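Long-range contacts in Phosphoglucomutase/phosphomannomutase family protein (Burkholderia thailandensis, PDB 3UW2), which probably moves a phosphoryl group between positions within a sugar phosphate, as a metal-dependent member of the phosphohexose mutase family: residues 47-52 with 80-85; 55-60 with 89-94; 120-125 with 142-147. All blocks are in the same frame, centred on the assembly; numbering follows the deposited sequence.

How the contacts relate
All three contacts belong to the first alpha/beta/alpha domain of the mutase and lie on the same side of the chain's centre. Contacts 1 and 2, centres about 11 Å apart, alternate along the chain (47-52, 55-60, 80-85, 89-94): helix 43-59 supplies the first two segments, helix 75-88 with the following turn and strand the last two. Contact 3 comes later, about 11 Å from contact 2 and about 16 Å from contact 1 between centres. It lies within the mixed sheet that contact 2 also reaches. Leu143 packs on Val57, and Ile125 on Leu82, so the helix pair and the turn after helix 75-88 pack against the sheet that holds the hairpin.

Contact 1: residues 47-52 with 80-85; sequences RSIGRA and GALADG. With EDO (1,2-ethanediol), chain D.
Gly50 and Gly85 bring two helices almost backbone to backbone: the axes of the two short segments approach to 6.6 Å and cross at -37°, and Gly50 C lies 3.6 Å from Gly85 C. Neither residue has a side chain to hold the helices apart, and CA-H...O contacts take over. Arg47 CA approaches Ala81 O at 3.3 Å, Gly85 CA faces Arg47 O, and Arg51 CA meets Gly85 O at 3.2 Å. Two glycines facing each other across the crossing thus allow this close approach of the backbones.

Apolar contact is concentrated on Leu82. Its CD1 methyl reaches across to Gly50 CA at 3.4 Å, and the same methyl meets Ile49 CG2 more loosely.

The polar contact lies at the margin. Arg47 carries CG anti to its backbone nitrogen (chi1 -173°) and bends at chi3, which lays the guanidinium beside Ala81, whose CB lies over one face, toward its rim. Arg47 NH2 then donates to Asp84 OD2 at 3.0 Å, in a salt bridge with the two planar groups only 13° apart; the carboxylate oxygen receives it through its anti lone pair. Asp84 OD1 accepts from a 1,2-ethanediol molecule, probably a crystallisation additive, that also donates to Gly80 O. The guanidinium of Arg51 turns elsewhere, donating through NE to Glu166 O.

Helix 43-59 also packs on helix 151-161 through Ser48 and Ala52, while Leu82 of helix 75-88 rests on Ile125 and Val127 of strand 124-127.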
ATOM      1  N   ARG A  47       7.412  18.116 -15.272  1.00 26.50           N
ATOM      2  CA  ARG A  47       6.649  18.696 -16.370  1.00 26.94           C
ATOM      3  C   ARG A  47       6.524  17.684 -17.534  1.00 27.01           C
ATOM      4  O   ARG A  47       5.432  17.501 -18.026  1.00 26.41           O
ATOM      5  CB  ARG A  47       7.307  20.004 -16.848  1.00 30.74           C
ATOM      6  CG  ARG A  47       6.491  20.790 -17.879  1.00 36.78           C
ATOM      7  CD  ARG A  47       7.199  22.091 -18.321  1.00 42.73           C
ATOM      8  NE  ARG A  47       6.937  23.040 -17.251  1.00 51.12           N
ATOM      9  CZ  ARG A  47       7.804  23.423 -16.316  1.00 52.38           C
ATOM     10  NH1 ARG A  47       9.082  23.004 -16.376  1.00 47.03           N
ATOM     11  NH2 ARG A  47       7.382  24.253 -15.334  1.00 48.07           N
ATOM     12  N   SER A  48       7.598  16.976 -17.953  1.00 26.28           N
ATOM     13  CA  SER A  48       7.479  16.029 -19.081  0.59 26.10           C
ATOM     14  C   SER A  48       6.565  14.874 -18.701  1.00 26.03           C
ATOM     15  O   SER A  48       5.852  14.316 -19.547  1.00 26.11           O
ATOM     16  CB  SER A  48       8.829  15.453 -19.513  0.59 26.47           C
ATOM     17  OG  SER A  48       9.787  16.466 -19.723  0.59 26.25           O
ATOM     18  N   ILE A  49       6.569  14.507 -17.419  1.00 26.71           N
ATOM     19  CA  ILE A  49       5.740  13.405 -16.970  1.00 27.36           C
ATOM     20  C   ILE A  49       4.277  13.892 -16.984  1.00 25.94           C
ATOM     21  O   ILE A  49       3.353  13.197 -17.433  1.00 26.38           O
ATOM     22  CB  ILE A  49       6.119  12.927 -15.546  1.00 26.96           C
ATOM     23  CG1 ILE A  49       7.364  12.010 -15.576  1.00 26.45           C
ATOM     24  CG2 ILE A  49       4.964  12.120 -14.933  1.00 27.76           C
ATOM     25  CD1 ILE A  49       8.187  12.111 -14.278  1.00 25.36           C
ATOM     26  N   GLY A  50       4.081  15.127 -16.596  1.00 27.84           N
ATOM     27  CA  GLY A  50       2.695  15.659 -16.617  1.00 26.33           C
ATOM     28  C   GLY A  50       2.144  15.752 -18.050  1.00 28.80           C
ATOM     29  O   GLY A  50       0.976  15.428 -18.326  1.00 30.55           O
ATOM     30  N   ARG A  51       2.985  16.247 -18.964  1.00 27.57           N
ATOM     31  CA  ARG A  51       2.635  16.335 -20.373  1.00 27.80           C
ATOM     32  C   ARG A  51       2.334  14.924 -20.945  1.00 27.55           C
ATOM     33  O   ARG A  51       1.398  14.758 -21.645  1.00 30.15           O
ATOM     34  CB  ARG A  51       3.803  17.007 -21.105  1.00 30.49           C
ATOM     35  CG  ARG A  51       3.505  17.366 -22.537  1.00 36.78           C
ATOM     36  CD  ARG A  51       2.681  18.621 -22.635  1.00 34.09           C
ATOM     37  NE  ARG A  51       2.321  18.868 -24.029  1.00 38.04           N
ATOM     38  CZ  ARG A  51       3.080  19.511 -24.906  1.00 39.44           C
ATOM     39  NH1 ARG A  51       2.671  19.696 -26.176  1.00 36.52           N
ATOM     40  NH2 ARG A  51       4.237  20.007 -24.506  1.00 37.89           N
ATOM     41  N   ALA A  52       3.160  13.907 -20.650  1.00 29.14           N
ATOM     42  CA  ALA A  52       2.945  12.551 -21.137  1.00 29.38           C
ATOM     43  C   ALA A  52       1.623  11.961 -20.597  1.00 29.02           C
ATOM     44  O   ALA A  52       0.840  11.382 -21.331  1.00 31.94           O
ATOM     45  CB  ALA A  52       4.141  11.645 -20.724  1.00 26.94           C
ATOM     46  N   GLY A  80       3.774  21.630  -8.825  1.00 27.13           N
ATOM     47  CA  GLY A  80       3.547  22.779  -9.764  1.00 25.93           C
ATOM     48  C   GLY A  80       4.039  22.475 -11.205  1.00 26.31           C
ATOM     49  O   GLY A  80       3.354  22.809 -12.158  1.00 26.55           O
ATOM     50  N   ALA A  81       5.211  21.838 -11.391  1.00 24.85           N
ATOM     51  CA  ALA A  81       5.742  21.544 -12.710  1.00 24.02           C
ATOM     52  C   ALA A  81       4.857  20.504 -13.388  1.00 24.89           C
ATOM     53  O   ALA A  81       4.602  20.517 -14.603  1.00 25.40           O
ATOM     54  CB  ALA A  81       7.214  21.016 -12.605  1.00 25.92           C
ATOM     55  N   LEU A  82       4.353  19.601 -12.572  1.00 27.75           N
ATOM     56  CA  LEU A  82       3.528  18.490 -13.075  1.00 25.63           C
ATOM     57  C   LEU A  82       2.264  19.099 -13.616  1.00 25.92           C
ATOM     58  O   LEU A  82       1.847  18.762 -14.735  1.00 25.18           O
ATOM     59  CB  LEU A  82       3.209  17.492 -11.940  1.00 26.34           C
ATOM     60  CG  LEU A  82       2.218  16.358 -12.296  1.00 26.88           C
ATOM     61  CD1 LEU A  82       2.907  15.365 -13.209  1.00 25.02           C
ATOM     62  CD2 LEU A  82       1.694  15.665 -11.034  1.00 23.77           C
ATOM     63  N   ALA A  83       1.669  20.005 -12.839  1.00 25.65           N
ATOM     64  CA  ALA A  83       0.424  20.672 -13.241  1.00 26.33           C
ATOM     65  C   ALA A  83       0.607  21.479 -14.536  1.00 26.22           C
ATOM     66  O   ALA A  83      -0.301  21.474 -15.398  1.00 27.38           O
ATOM     67  CB  ALA A  83      -0.148  21.570 -12.093  1.00 21.80           C
ATOM     68  N   ASP A  84       1.739  22.192 -14.658  1.00 27.47           N
ATOM     69  CA  ASP A  84       2.071  22.930 -15.902  1.00 29.50           C
ATOM     70  C   ASP A  84       2.045  21.980 -17.132  1.00 29.01           C
ATOM     71  O   ASP A  84       1.552  22.346 -18.194  1.00 26.90           O
ATOM     72  CB  ASP A  84       3.451  23.612 -15.843  1.00 29.71           C
ATOM     73  CG  ASP A  84       3.531  24.730 -14.795  1.00 32.69           C
ATOM     74  OD1 ASP A  84       2.522  25.387 -14.414  1.00 33.77           O
ATOM     75  OD2 ASP A  84       4.643  24.963 -14.352  1.00 32.20           O
ATOM     76  N   GLY A  85       2.620  20.797 -16.970  1.00 25.89           N
ATOM     77  CA  GLY A  85       2.756  19.791 -18.042  1.00 26.89           C
ATOM     78  C   GLY A  85       1.401  19.219 -18.445  1.00 27.08           C
ATOM     79  O   GLY A  85       1.123  19.015 -19.664  1.00 25.61           O
TER
HETATM   80  C1  EDO D 467      -0.243  25.962 -11.937  1.00 36.78           C
HETATM   81  O1  EDO D 467      -0.238  25.217 -13.214  1.00 34.39           O
HETATM   82  C2  EDO D 467       0.360  25.136 -10.764  1.00 32.58           C
HETATM   83  O2  EDO D 467       1.790  25.207 -10.962  1.00 39.72           O

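Contact 2: residues 55-60 with 89-94; sequences SEVRAQ and AGVDVV
Arg58 grips the carbonyl oxygen of Ala89 with its NH1, at 2.7 Å and an N-H...O angle of 157°. The oxygen lies almost in the guanidinium plane, whereas the donor is tilted 26° from the plane of the carbonyl. The aliphatic part of the same side chain is used too: Arg58 CG packs against Val91 CG2 at 3.7 Å, and Arg58 CD sits 3.5 Å from Ala89 O, while the arginine and valine side chains run antiparallel past one another. Val57 adds its CG1 methyl, which meets the same Val91 CG2 at 4.0 Å, the two valines crossing nearly at right angles. One turn earlier on the helix, the CB methyl of Ala89 abuts Ser55 N at 3.7 Å.

The accepting carbonyl belongs to Ala89, just after helix 75-88, where Gly90, with positive phi, forms a Schellman motif with two bonds back into the last turn. This motif closes the helix and turns the chain into strand 92-98, the return leg of a beta-alpha-beta crossover from strand 64-69. Val91 follows it directly, and its CG2 touches Arg58 and Val57 near the end of helix 43-59.

Bends at chi2 (-111°) and chi3 fold the Arg58 chain around so that its guanidinium comes to the helix end. NH1 has a second acceptor, Thr167 O, and two carbonyls thus help fix the orientation of the group. Ser55 OG is hydrogen-bonded to Arg51 O one turn earlier and to Glu166 N, tying helix 43-59 to the 166-167 backbone that Arg58 also reaches. Beneath the valines lies the sheet: Val57 and Val91 both touch Val65 of strand 64-69.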
ATOM      1  N   SER A  55      -1.470  13.663 -21.973  1.00 25.18           N
ATOM      2  CA  SER A  55      -1.644  13.228 -23.354  1.00 26.97           C
ATOM      3  C   SER A  55      -2.403  11.894 -23.385  1.00 28.30           C
ATOM      4  O   SER A  55      -3.265  11.687 -24.259  1.00 31.92           O
ATOM      5  CB  SER A  55      -0.291  12.989 -24.034  1.00 27.30           C
ATOM      6  OG  SER A  55       0.444  14.188 -24.198  1.00 27.61           O
ATOM      7  N   GLU A  56      -2.040  10.965 -22.502  1.00 29.64           N
ATOM      8  CA  GLU A  56      -2.741   9.687 -22.457  1.00 31.24           C
ATOM      9  C   GLU A  56      -4.229   9.884 -21.981  1.00 33.11           C
ATOM     10  O   GLU A  56      -5.172   9.246 -22.516  1.00 30.90           O
ATOM     11  CB  GLU A  56      -1.946   8.697 -21.614  1.00 31.80           C
ATOM     12  CG  GLU A  56      -2.501   7.268 -21.615  1.00 35.33           C
ATOM     13  CD  GLU A  56      -2.643   6.682 -23.038  1.00 39.93           C
ATOM     14  OE1 GLU A  56      -1.819   6.967 -23.960  1.00 39.72           O
ATOM     15  OE2 GLU A  56      -3.621   5.945 -23.244  1.00 40.75           O
ATOM     16  N   VAL A  57      -4.436  10.758 -20.992  1.00 30.10           N
ATOM     17  CA  VAL A  57      -5.791  11.101 -20.579  1.00 30.70           C
ATOM     18  C   VAL A  57      -6.616  11.577 -21.786  1.00 31.93           C
ATOM     19  O   VAL A  57      -7.726  11.059 -22.021  1.00 35.23           O
ATOM     20  CB  VAL A  57      -5.749  12.143 -19.451  1.00 31.44           C
ATOM     21  CG1 VAL A  57      -7.041  12.916 -19.333  1.00 31.07           C
ATOM     22  CG2 VAL A  57      -5.325  11.493 -18.122  1.00 34.07           C
ATOM     23  N   ARG A  58      -6.078  12.499 -22.594  1.00 32.04           N
ATOM     24  CA  ARG A  58      -6.869  12.995 -23.760  1.00 34.46           C
ATOM     25  C   ARG A  58      -7.062  11.897 -24.806  1.00 33.46           C
ATOM     26  O   ARG A  58      -8.056  11.868 -25.466  1.00 35.62           O
ATOM     27  CB  ARG A  58      -6.230  14.194 -24.466  1.00 33.44           C
ATOM     28  CG  ARG A  58      -5.796  15.343 -23.611  1.00 38.78           C
ATOM     29  CD  ARG A  58      -6.633  16.581 -23.804  1.00 42.70           C
ATOM     30  NE  ARG A  58      -7.067  16.792 -25.200  1.00 43.25           N
ATOM     31  CZ  ARG A  58      -6.423  17.473 -26.151  1.00 42.21           C
ATOM     32  NH1 ARG A  58      -5.276  18.098 -25.954  1.00 39.36           N
ATOM     33  NH2 ARG A  58      -7.002  17.590 -27.331  1.00 45.09           N
ATOM     34  N   ALA A  59      -6.109  10.989 -24.958  1.00 34.52           N
ATOM     35  CA  ALA A  59      -6.243   9.945 -25.989  1.00 35.77           C
ATOM     36  C   ALA A  59      -7.343   8.953 -25.556  1.00 36.73           C
ATOM     37  O   ALA A  59      -7.903   8.258 -26.387  1.00 39.10           O
ATOM     38  CB  ALA A  59      -4.914   9.228 -26.178  1.00 35.10           C
ATOM     39  N   GLN A  60      -7.627   8.885 -24.250  1.00 35.89           N
ATOM     40  CA  GLN A  60      -8.759   8.105 -23.754  1.00 35.87           C
ATOM     41  C   GLN A  60     -10.001   8.961 -23.529  1.00 37.16           C
ATOM     42  O   GLN A  60     -10.984   8.510 -22.990  1.00 38.28           O
ATOM     43  CB  GLN A  60      -8.387   7.291 -22.528  1.00 34.65           C
ATOM     44  CG  GLN A  60      -7.267   6.296 -22.785  1.00 33.64           C
ATOM     45  CD  GLN A  60      -6.941   5.489 -21.525  1.00 35.55           C
ATOM     46  OE1 GLN A  60      -7.795   5.333 -20.651  1.00 39.32           O
ATOM     47  NE2 GLN A  60      -5.729   4.957 -21.434  1.00 33.46           N
ATOM     48  N   ALA A  89      -0.672  19.828 -22.129  1.00 30.66           N
ATOM     49  CA  ALA A  89      -1.382  18.760 -22.900  1.00 30.82           C
ATOM     50  C   ALA A  89      -2.868  19.034 -23.145  1.00 30.57           C
ATOM     51  O   ALA A  89      -3.524  18.255 -23.860  1.00 33.16           O
ATOM     52  CB  ALA A  89      -1.269  17.378 -22.184  1.00 28.53           C
ATOM     53  N   GLY A  90      -3.412  20.079 -22.550  1.00 30.93           N
ATOM     54  CA  GLY A  90      -4.829  20.448 -22.765  1.00 31.52           C
ATOM     55  C   GLY A  90      -5.766  19.851 -21.693  1.00 36.05           C
ATOM     56  O   GLY A  90      -6.974  19.820 -21.886  1.00 34.61           O
ATOM     57  N   VAL A  91      -5.217  19.407 -20.546  1.00 31.12           N
ATOM     58  CA  VAL A  91      -5.976  18.762 -19.471  1.00 32.79           C
ATOM     59  C   VAL A  91      -6.209  19.757 -18.313  1.00 32.93           C
ATOM     60  O   VAL A  91      -5.303  20.424 -17.917  1.00 32.40           O
ATOM     61  CB  VAL A  91      -5.178  17.495 -19.044  1.00 33.52           C
ATOM     62  CG1 VAL A  91      -5.616  16.974 -17.707  1.00 35.47           C
ATOM     63  CG2 VAL A  91      -5.363  16.428 -20.142  1.00 34.34           C
ATOM     64  N   ASP A  92      -7.446  19.913 -17.830  1.00 32.70           N
ATOM     65  CA  ASP A  92      -7.680  20.724 -16.640  1.00 30.96           C
ATOM     66  C   ASP A  92      -7.105  20.086 -15.370  1.00 29.30           C
ATOM     67  O   ASP A  92      -7.178  18.868 -15.221  1.00 30.32           O
ATOM     68  CB  ASP A  92      -9.167  20.932 -16.463  1.00 31.87           C
ATOM     69  CG  ASP A  92      -9.787  21.673 -17.651  1.00 34.98           C
ATOM     70  OD1 ASP A  92      -9.053  22.326 -18.458  1.00 31.69           O
ATOM     71  OD2 ASP A  92     -11.001  21.547 -17.788  1.00 37.43           O
ATOM     72  N   VAL A  93      -6.579  20.898 -14.439  1.00 26.61           N
ATOM     73  CA  VAL A  93      -5.959  20.355 -13.217  1.00 27.60           C
ATOM     74  C   VAL A  93      -6.790  20.817 -12.030  1.00 28.08           C
ATOM     75  O   VAL A  93      -7.166  21.983 -11.941  1.00 31.57           O
ATOM     76  CB  VAL A  93      -4.496  20.837 -13.037  1.00 27.46           C
ATOM     77  CG1 VAL A  93      -3.938  20.469 -11.625  1.00 27.28           C
ATOM     78  CG2 VAL A  93      -3.646  20.213 -14.148  1.00 27.35           C
ATOM     79  N   VAL A  94      -7.117  19.868 -11.159  1.00 26.24           N
ATOM     80  CA  VAL A  94      -7.690  20.127  -9.839  1.00 26.04           C
ATOM     81  C   VAL A  94      -6.658  19.767  -8.788  1.00 27.74           C
ATOM     82  O   VAL A  94      -6.268  18.590  -8.633  1.00 26.18           O
ATOM     83  CB  VAL A  94      -8.976  19.327  -9.624  1.00 28.63           C
ATOM     84  CG1 VAL A  94      -9.540  19.603  -8.221  1.00 28.73           C
ATOM     85  CG2 VAL A  94      -9.971  19.729 -10.706  1.00 27.95           C
TER

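Contact 3: residues 120-125 with 142-147; sequences RVDSCI and VLRGAA. With EDO (1,2-ethanediol), chain E.
An antiparallel beta hairpin, strands 124-127 and 136-143, is joined here, and the second strand leads into a type I' turn from Leu143 to Ala146. Cys124 and Val142 form a hydrogen-bonded pair: Cys124 N donates to Val142 O at 2.8 Å, and Val142 N returns a nearly straight bond of 2.7 Å to Cys124 O. With SG placed between its backbone nitrogen and carbonyl carbon (chi1 60°), Cys124 sets its sulfur 3.7 Å from Val142 CB.

Beyond this pair two N-H groups of the turn are held by residues 122-123: the Ser123 OG hydroxyl accepts from Arg144 N at 2.8 Å with an angle of 164°, and the carbonyl Asp122 O takes Gly145 N at 3.0 Å. The Asp122 and Arg144 side chains run alongside in the same direction, and a water bridges Asp122 OD2 to Arg144 NH2 instead of a direct ion pair; Arg144 NH1 is hydrogen-bonded to Gln60 OE1.

Asp268, a zinc ligand, lies about 10 Å from Val142 between side chains. Tyr105 of helix 101-107 packs on Cys124 and Val142, Leu143 turns instead to Phe53, Glu56 and Val57 of helix 43-59, and strand 64-69 pairs in parallel with strand 124-127.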
ATOM      1  N   ARG A 120     -16.827  15.550 -11.854  1.00 35.55           N
ATOM      2  CA  ARG A 120     -16.285  14.265 -11.530  1.00 40.05           C
ATOM      3  C   ARG A 120     -14.946  14.123 -12.271  1.00 34.88           C
ATOM      4  O   ARG A 120     -14.900  14.331 -13.505  1.00 34.78           O
ATOM      5  CB  ARG A 120     -17.331  13.218 -11.947  1.00 40.89           C
ATOM      6  CG  ARG A 120     -17.008  11.783 -11.550  1.00 43.78           C
ATOM      7  CD  ARG A 120     -16.957  11.471 -10.047  1.00 44.33           C
ATOM      8  NE  ARG A 120     -16.694  10.029  -9.948  1.00 43.10           N
ATOM      9  CZ  ARG A 120     -15.472   9.491  -9.954  1.00 42.09           C
ATOM     10  NH1 ARG A 120     -14.408  10.281  -9.965  1.00 35.13           N
ATOM     11  NH2 ARG A 120     -15.322   8.158  -9.928  1.00 41.48           N
ATOM     12  N   VAL A 121     -13.852  13.802 -11.562  1.00 34.64           N
ATOM     13  CA  VAL A 121     -12.538  13.728 -12.228  1.00 29.43           C
ATOM     14  C   VAL A 121     -11.882  12.406 -11.862  1.00 31.37           C
ATOM     15  O   VAL A 121     -11.458  12.240 -10.728  1.00 29.87           O
ATOM     16  CB  VAL A 121     -11.610  14.908 -11.810  1.00 29.87           C
ATOM     17  CG1 VAL A 121     -10.231  14.830 -12.486  1.00 26.63           C
ATOM     18  CG2 VAL A 121     -12.210  16.294 -12.111  1.00 29.23           C
ATOM     19  N   ASP A 122     -11.734  11.483 -12.796  1.00 29.42           N
ATOM     20  CA  ASP A 122     -11.400  10.146 -12.390  1.00 29.75           C
ATOM     21  C   ASP A 122      -9.957   9.753 -12.666  1.00 30.53           C
ATOM     22  O   ASP A 122      -9.599   8.562 -12.553  1.00 30.97           O
ATOM     23  CB  ASP A 122     -12.407   9.116 -12.949  1.00 31.23           C
ATOM     24  CG  ASP A 122     -12.345   8.976 -14.464  1.00 32.63           C
ATOM     25  OD1 ASP A 122     -11.716   9.794 -15.124  1.00 30.85           O
ATOM     26  OD2 ASP A 122     -12.950   8.024 -14.978  1.00 37.95           O
ATOM     27  N   SER A 123      -9.093  10.727 -12.944  1.00 28.27           N
ATOM     28  CA  SER A 123      -7.632  10.385 -12.975  1.00 26.98           C
ATOM     29  C   SER A 123      -6.905  11.223 -11.908  1.00 25.93           C
ATOM     30  O   SER A 123      -7.374  12.297 -11.581  1.00 27.01           O
ATOM     31  CB  SER A 123      -7.064  10.695 -14.367  1.00 26.49           C
ATOM     32  OG  SER A 123      -7.785   9.948 -15.336  1.00 28.64           O
ATOM     33  N   CYS A 124      -5.793  10.747 -11.335  1.00 27.49           N
ATOM     34  CA  CYS A 124      -5.046  11.600 -10.385  1.00 26.10           C
ATOM     35  C   CYS A 124      -3.626  11.232 -10.397  1.00 27.78           C
ATOM     36  O   CYS A 124      -3.294  10.078 -10.744  1.00 27.59           O
ATOM     37  CB  CYS A 124      -5.529  11.477  -8.938  1.00 30.23           C
ATOM     38  SG  CYS A 124      -5.396   9.811  -8.234  1.00 36.08           S
ATOM     39  N   ILE A 125      -2.793  12.163  -9.965  1.00 24.92           N
ATOM     40  CA  ILE A 125      -1.392  11.835  -9.783  1.00 26.80           C
ATOM     41  C   ILE A 125      -1.015  12.396  -8.407  1.00 26.24           C
ATOM     42  O   ILE A 125      -1.299  13.538  -8.111  1.00 27.38           O
ATOM     43  CB  ILE A 125      -0.513  12.501 -10.852  1.00 26.10           C
ATOM     44  CG1 ILE A 125      -0.908  12.001 -12.237  1.00 23.89           C
ATOM     45  CG2 ILE A 125       0.956  12.193 -10.574  1.00 24.08           C
ATOM     46  CD1 ILE A 125      -0.276  12.843 -13.360  1.00 25.10           C
ATOM     47  N   VAL A 142      -3.264   7.377 -11.208  1.00 32.25           N
ATOM     48  CA  VAL A 142      -4.528   6.681 -11.501  1.00 28.72           C
ATOM     49  C   VAL A 142      -5.092   7.244 -12.780  1.00 27.57           C
ATOM     50  O   VAL A 142      -5.409   8.438 -12.867  1.00 28.45           O
ATOM     51  CB  VAL A 142      -5.502   6.740 -10.317  1.00 27.78           C
ATOM     52  CG1 VAL A 142      -6.869   6.142 -10.750  1.00 28.62           C
ATOM     53  CG2 VAL A 142      -4.909   5.942  -9.135  1.00 32.19           C
ATOM     54  N   LEU A 143      -5.251   6.382 -13.786  1.00 29.35           N
ATOM     55  CA  LEU A 143      -5.743   6.863 -15.098  1.00 29.15           C
ATOM     56  C   LEU A 143      -7.166   6.297 -15.375  1.00 32.15           C
ATOM     57  O   LEU A 143      -7.340   5.107 -15.571  1.00 32.41           O
ATOM     58  CB  LEU A 143      -4.767   6.523 -16.212  1.00 30.75           C
ATOM     59  CG  LEU A 143      -5.353   6.575 -17.658  1.00 39.70           C
ATOM     60  CD1 LEU A 143      -5.726   7.990 -18.074  1.00 37.47           C
ATOM     61  CD2 LEU A 143      -4.491   5.866 -18.712  1.00 42.63           C
ATOM     62  N   ARG A 144      -8.171   7.155 -15.311  1.00 29.21           N
ATOM     63  CA  ARG A 144      -9.584   6.732 -15.465  1.00 31.36           C
ATOM     64  C   ARG A 144      -9.944   5.549 -14.521  1.00 30.92           C
ATOM     65  O   ARG A 144     -10.580   4.585 -14.933  1.00 29.22           O
ATOM     66  CB  ARG A 144     -10.010   6.474 -16.968  1.00 29.36           C
ATOM     67  CG  ARG A 144      -9.760   7.724 -17.847  1.00 32.53           C
ATOM     68  CD  ARG A 144     -10.192   7.609 -19.319  1.00 33.93           C
ATOM     69  NE  ARG A 144     -11.532   7.103 -19.378  1.00 36.39           N
ATOM     70  CZ  ARG A 144     -11.911   5.903 -19.845  1.00 36.71           C
ATOM     71  NH1 ARG A 144     -11.046   5.050 -20.388  1.00 35.44           N
ATOM     72  NH2 ARG A 144     -13.160   5.568 -19.681  1.00 34.62           N
ATOM     73  N   GLY A 145      -9.613   5.681 -13.231  1.00 30.35           N
ATOM     74  CA  GLY A 145      -9.940   4.661 -12.254  1.00 30.10           C
ATOM     75  C   GLY A 145      -8.953   3.528 -12.151  1.00 31.85           C
ATOM     76  O   GLY A 145      -9.055   2.735 -11.207  1.00 33.95           O
ATOM     77  N   ALA A 146      -8.041   3.402 -13.119  1.00 30.34           N
ATOM     78  CA  ALA A 146      -7.066   2.287 -13.096  1.00 33.78           C
ATOM     79  C   ALA A 146      -5.681   2.716 -12.575  1.00 34.88           C
ATOM     80  O   ALA A 146      -5.095   3.716 -13.040  1.00 30.74           O
ATOM     81  CB  ALA A 146      -6.928   1.648 -14.484  1.00 32.21           C
ATOM     82  N   ALA A 147      -5.119   1.912 -11.672  1.00 34.65           N
ATOM     83  CA  ALA A 147      -3.798   2.155 -11.168  1.00 36.27           C
ATOM     84  C   ALA A 147      -2.840   1.508 -12.181  1.00 36.45           C
ATOM     85  O   ALA A 147      -2.606   0.292 -12.159  1.00 37.07           O
ATOM     86  CB  ALA A 147      -3.618   1.567  -9.754  1.00 38.00           C
TER
HETATM   87  C1  EDO E 468     -20.414   8.805  -9.729  1.00 64.50           C
HETATM   88  O1  EDO E 468     -19.437   9.776 -10.107  1.00 59.35           O
HETATM   89  C2  EDO E 468     -19.909   7.474 -10.247  1.00 64.96           C
HETATM   90  O2  EDO E 468     -18.645   7.140  -9.659  1.00 60.88           O
HETATM   91  O   HOH W   1     -14.393   6.809 -17.151  1.00 56.90           O